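Local coordinates for rhamnose ABC transporter, periplasmic rhamnose-binding protein (Kribbella flavida, PDB 4KVF) that probably binds a carbohydrate, presumably rhamnose, outside the cell membrane and hands it to an ABC transporter for uptake, at residues 123-128 against 293-298. Sequence-based numbering, arbitrary orientation.
Sequences KVVTFD and AALKSG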
ATOM      1  N   LYS A 123     -20.197   4.391 -10.391  1.00 24.50           N
ATOM      2  CA  LYS A 123     -19.268   3.292 -10.103  1.00 24.55           C
ATOM      3  C   LYS A 123     -18.434   3.568  -8.860  1.00 26.54           C
ATOM      4  O   LYS A 123     -17.956   4.682  -8.639  1.00 27.07           O
ATOM      5  CB  LYS A 123     -18.372   3.004 -11.318  1.00 25.21           C
ATOM      6  CG  LYS A 123     -19.154   2.705 -12.595  1.00 28.01           C
ATOM      7  CD  LYS A 123     -20.091   1.513 -12.426  1.00 31.65           C
ATOM      8  CE  LYS A 123     -21.173   1.515 -13.490  1.00 40.55           C
ATOM      9  NZ  LYS A 123     -22.086   0.349 -13.341  1.00 44.33           N
ATOM     10  N   VAL A 124     -18.248   2.536  -8.044  1.00 24.63           N
ATOM     11  CA  VAL A 124     -17.535   2.695  -6.790  1.00 20.29           C
ATOM     12  C   VAL A 124     -16.281   1.829  -6.779  1.00 21.69           C
ATOM     13  O   VAL A 124     -16.349   0.614  -6.920  1.00 21.74           O
ATOM     14  CB  VAL A 124     -18.428   2.327  -5.592  1.00 22.73           C
ATOM     15  CG1 VAL A 124     -17.620   2.331  -4.306  1.00 20.77           C
ATOM     16  CG2 VAL A 124     -19.592   3.300  -5.489  1.00 22.82           C
ATOM     17  N   VAL A 125     -15.142   2.489  -6.647  1.00 20.23           N
ATOM     18  CA  VAL A 125     -13.850   1.826  -6.569  1.00 18.90           C
ATOM     19  C   VAL A 125     -13.216   2.151  -5.216  1.00 22.44           C
ATOM     20  O   VAL A 125     -12.945   3.312  -4.885  1.00 20.58           O
ATOM     21  CB  VAL A 125     -12.917   2.336  -7.679  1.00 23.62           C
ATOM     22  CG1 VAL A 125     -11.533   1.727  -7.531  1.00 24.06           C
ATOM     23  CG2 VAL A 125     -13.507   2.015  -9.042  1.00 24.82           C
ATOM     24  N   THR A 126     -12.982   1.128  -4.415  1.00 22.55           N
ATOM     25  CA  THR A 126     -12.289   1.357  -3.168  1.00 21.63           C
ATOM     26  C   THR A 126     -10.783   1.292  -3.402  1.00 22.74           C
ATOM     27  O   THR A 126     -10.318   0.756  -4.411  1.00 23.29           O
ATOM     28  CB  THR A 126     -12.701   0.327  -2.113  1.00 22.23           C
ATOM     29  OG1 THR A 126     -12.629  -0.977  -2.697  1.00 23.43           O
ATOM     30  CG2 THR A 126     -14.139   0.567  -1.682  1.00 22.17           C
ATOM     31  N   PHE A 127     -10.025   1.864  -2.482  1.00 19.70           N
ATOM     32  CA  PHE A 127      -8.568   1.808  -2.567  1.00 26.51           C
ATOM     33  C   PHE A 127      -7.964   1.863  -1.186  1.00 29.11           C
ATOM     34  O   PHE A 127      -8.576   2.386  -0.259  1.00 26.74           O
ATOM     35  CB  PHE A 127      -8.005   2.915  -3.475  1.00 27.27           C
ATOM     36  CG  PHE A 127      -8.012   4.294  -2.858  1.00 26.99           C
ATOM     37  CD1 PHE A 127      -9.168   5.045  -2.837  1.00 23.59           C
ATOM     38  CD2 PHE A 127      -6.852   4.844  -2.336  1.00 37.32           C
ATOM     39  CE1 PHE A 127      -9.174   6.327  -2.297  1.00 21.83           C
ATOM     40  CE2 PHE A 127      -6.854   6.125  -1.782  1.00 34.94           C
ATOM     41  CZ  PHE A 127      -8.019   6.864  -1.771  1.00 27.51           C
ATOM     42  N   ASP A 128      -6.776   1.283  -1.048  1.00 26.48           N
ATOM     43  CA  ASP A 128      -6.053   1.243   0.221  1.00 31.03           C
ATOM     44  C   ASP A 128      -6.727   0.310   1.227  1.00 37.45           C
ATOM     45  O   ASP A 128      -6.166  -0.710   1.599  1.00 35.18           O
ATOM     46  CB  ASP A 128      -5.876   2.648   0.809  1.00 45.56           C
ATOM     47  CG  ASP A 128      -4.436   2.965   1.131  1.00 58.47           C
ATOM     48  OD1 ASP A 128      -3.843   2.238   1.956  1.00 60.16           O
ATOM     49  OD2 ASP A 128      -3.898   3.942   0.566  1.00 54.69           O
ATOM     50  N   ALA A 293     -13.100   4.460 -14.683  1.00 23.08           N
ATOM     51  CA  ALA A 293     -13.495   4.861 -16.029  1.00 25.84           C
ATOM     52  C   ALA A 293     -13.864   3.662 -16.879  1.00 27.70           C
ATOM     53  O   ALA A 293     -14.815   3.730 -17.663  1.00 27.60           O
ATOM     54  CB  ALA A 293     -12.389   5.663 -16.698  1.00 26.71           C
ATOM     55  N   ALA A 294     -13.115   2.565 -16.731  1.00 25.03           N
ATOM     56  CA  ALA A 294     -13.403   1.345 -17.469  1.00 28.11           C
ATOM     57  C   ALA A 294     -14.753   0.807 -17.066  1.00 27.12           C
ATOM     58  O   ALA A 294     -15.507   0.345 -17.909  1.00 28.34           O
ATOM     59  CB  ALA A 294     -12.326   0.280 -17.238  1.00 26.17           C
ATOM     60  N   LEU A 295     -15.057   0.872 -15.771  1.00 23.26           N
ATOM     61  CA  LEU A 295     -16.365   0.414 -15.286  1.00 24.98           C
ATOM     62  C   LEU A 295     -17.500   1.260 -15.865  1.00 27.49           C
ATOM     63  O   LEU A 295     -18.499   0.734 -16.368  1.00 30.01           O
ATOM     64  CB  LEU A 295     -16.409   0.454 -13.755  1.00 23.81           C
ATOM     65  CG  LEU A 295     -15.617  -0.675 -13.085  1.00 23.46           C
ATOM     66  CD1 LEU A 295     -15.308  -0.299 -11.654  1.00 27.60           C
ATOM     67  CD2 LEU A 295     -16.417  -1.974 -13.125  1.00 24.57           C
ATOM     68  N   LYS A 296     -17.336   2.572 -15.787  1.00 26.98           N
ATOM     69  CA  LYS A 296     -18.376   3.508 -16.241  1.00 26.73           C
ATOM     70  C   LYS A 296     -18.572   3.474 -17.752  1.00 30.75           C
ATOM     71  O   LYS A 296     -19.672   3.730 -18.249  1.00 36.69           O
ATOM     72  CB  LYS A 296     -18.052   4.931 -15.765  1.00 27.99           C
ATOM     73  CG  LYS A 296     -19.159   5.956 -15.987  1.00 39.13           C
ATOM     74  CD  LYS A 296     -20.425   5.583 -15.229  1.00 34.63           C
ATOM     75  CE  LYS A 296     -21.540   6.589 -15.497  1.00 43.47           C
ATOM     76  NZ  LYS A 296     -22.855   6.092 -15.004  1.00 45.89           N
ATOM     77  N   SER A 297     -17.509   3.148 -18.477  1.00 30.10           N
ATOM     78  CA  SER A 297     -17.562   3.072 -19.938  1.00 28.49           C
ATOM     79  C   SER A 297     -18.023   1.709 -20.447  1.00 34.72           C
ATOM     80  O   SER A 297     -18.167   1.498 -21.654  1.00 37.80           O
ATOM     81  CB  SER A 297     -16.190   3.421 -20.526  1.00 28.73           C
ATOM     82  OG  SER A 297     -15.715   4.640 -19.961  1.00 32.09           O
ATOM     83  N   GLY A 298     -18.256   0.779 -19.532  1.00 34.86           N
ATOM     84  CA  GLY A 298     -18.721  -0.542 -19.909  1.00 31.38           C
ATOM     85  C   GLY A 298     -17.655  -1.527 -20.362  1.00 32.07           C
ATOM     86  O   GLY A 298     -17.984  -2.600 -20.865  1.00 34.07           O
TER
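Lys123, at the start of strand 123-127, faces Lys296 in the last turn of helix 281-296 with their CA atoms 6.2 Å apart, the closest CA pair between the segments. The strand is an inner one of the six-stranded parallel sheet in one of the two alpha/beta lobes of a periplasmic binding protein fold, and the helix packs its C-terminal end against that sheet. No hydrogen bond joins the segments; aliphatic carbon does the work. Lys123 turns its CB toward the helix, and its CG, anti to the carbonyl carbon (chi1 -56°), settles 3.7 Å from Leu295 CB and equally near the backbone N of Lys296, with Lys296 CB and CD alongside. A bend at chi2 (-58°) then carries CD and CE on past Leu295, CE coming 4.0 Å from Leu295 O. Further along the strand Leu295 CD1 meets Val125 CG2 at 3.9 Å, the branch of the valine beside its backbone N; Ile140 of strand 138-141 also touches Val125. Both lysine ammonium groups lean on Asp121, Lys296 NZ through a salt bridge and Lys123 NZ through a long, weak ion pair, which probably eases the like charges lying 6.0 Å apart (NZ to NZ). With an alanine at Lys123, Leu295 CB and the Lys296 stem would probably lose the CG and CD that cover them, opening a gap, and Asp121 its weaker lysine partner. At the helix end Gly298, with positive phi, closes a Schellman motif, and Ala293 O accepts both Ser297 N and Ser297 OG, from opposite faces of its carbonyl plane, the OG at 2.6 Å.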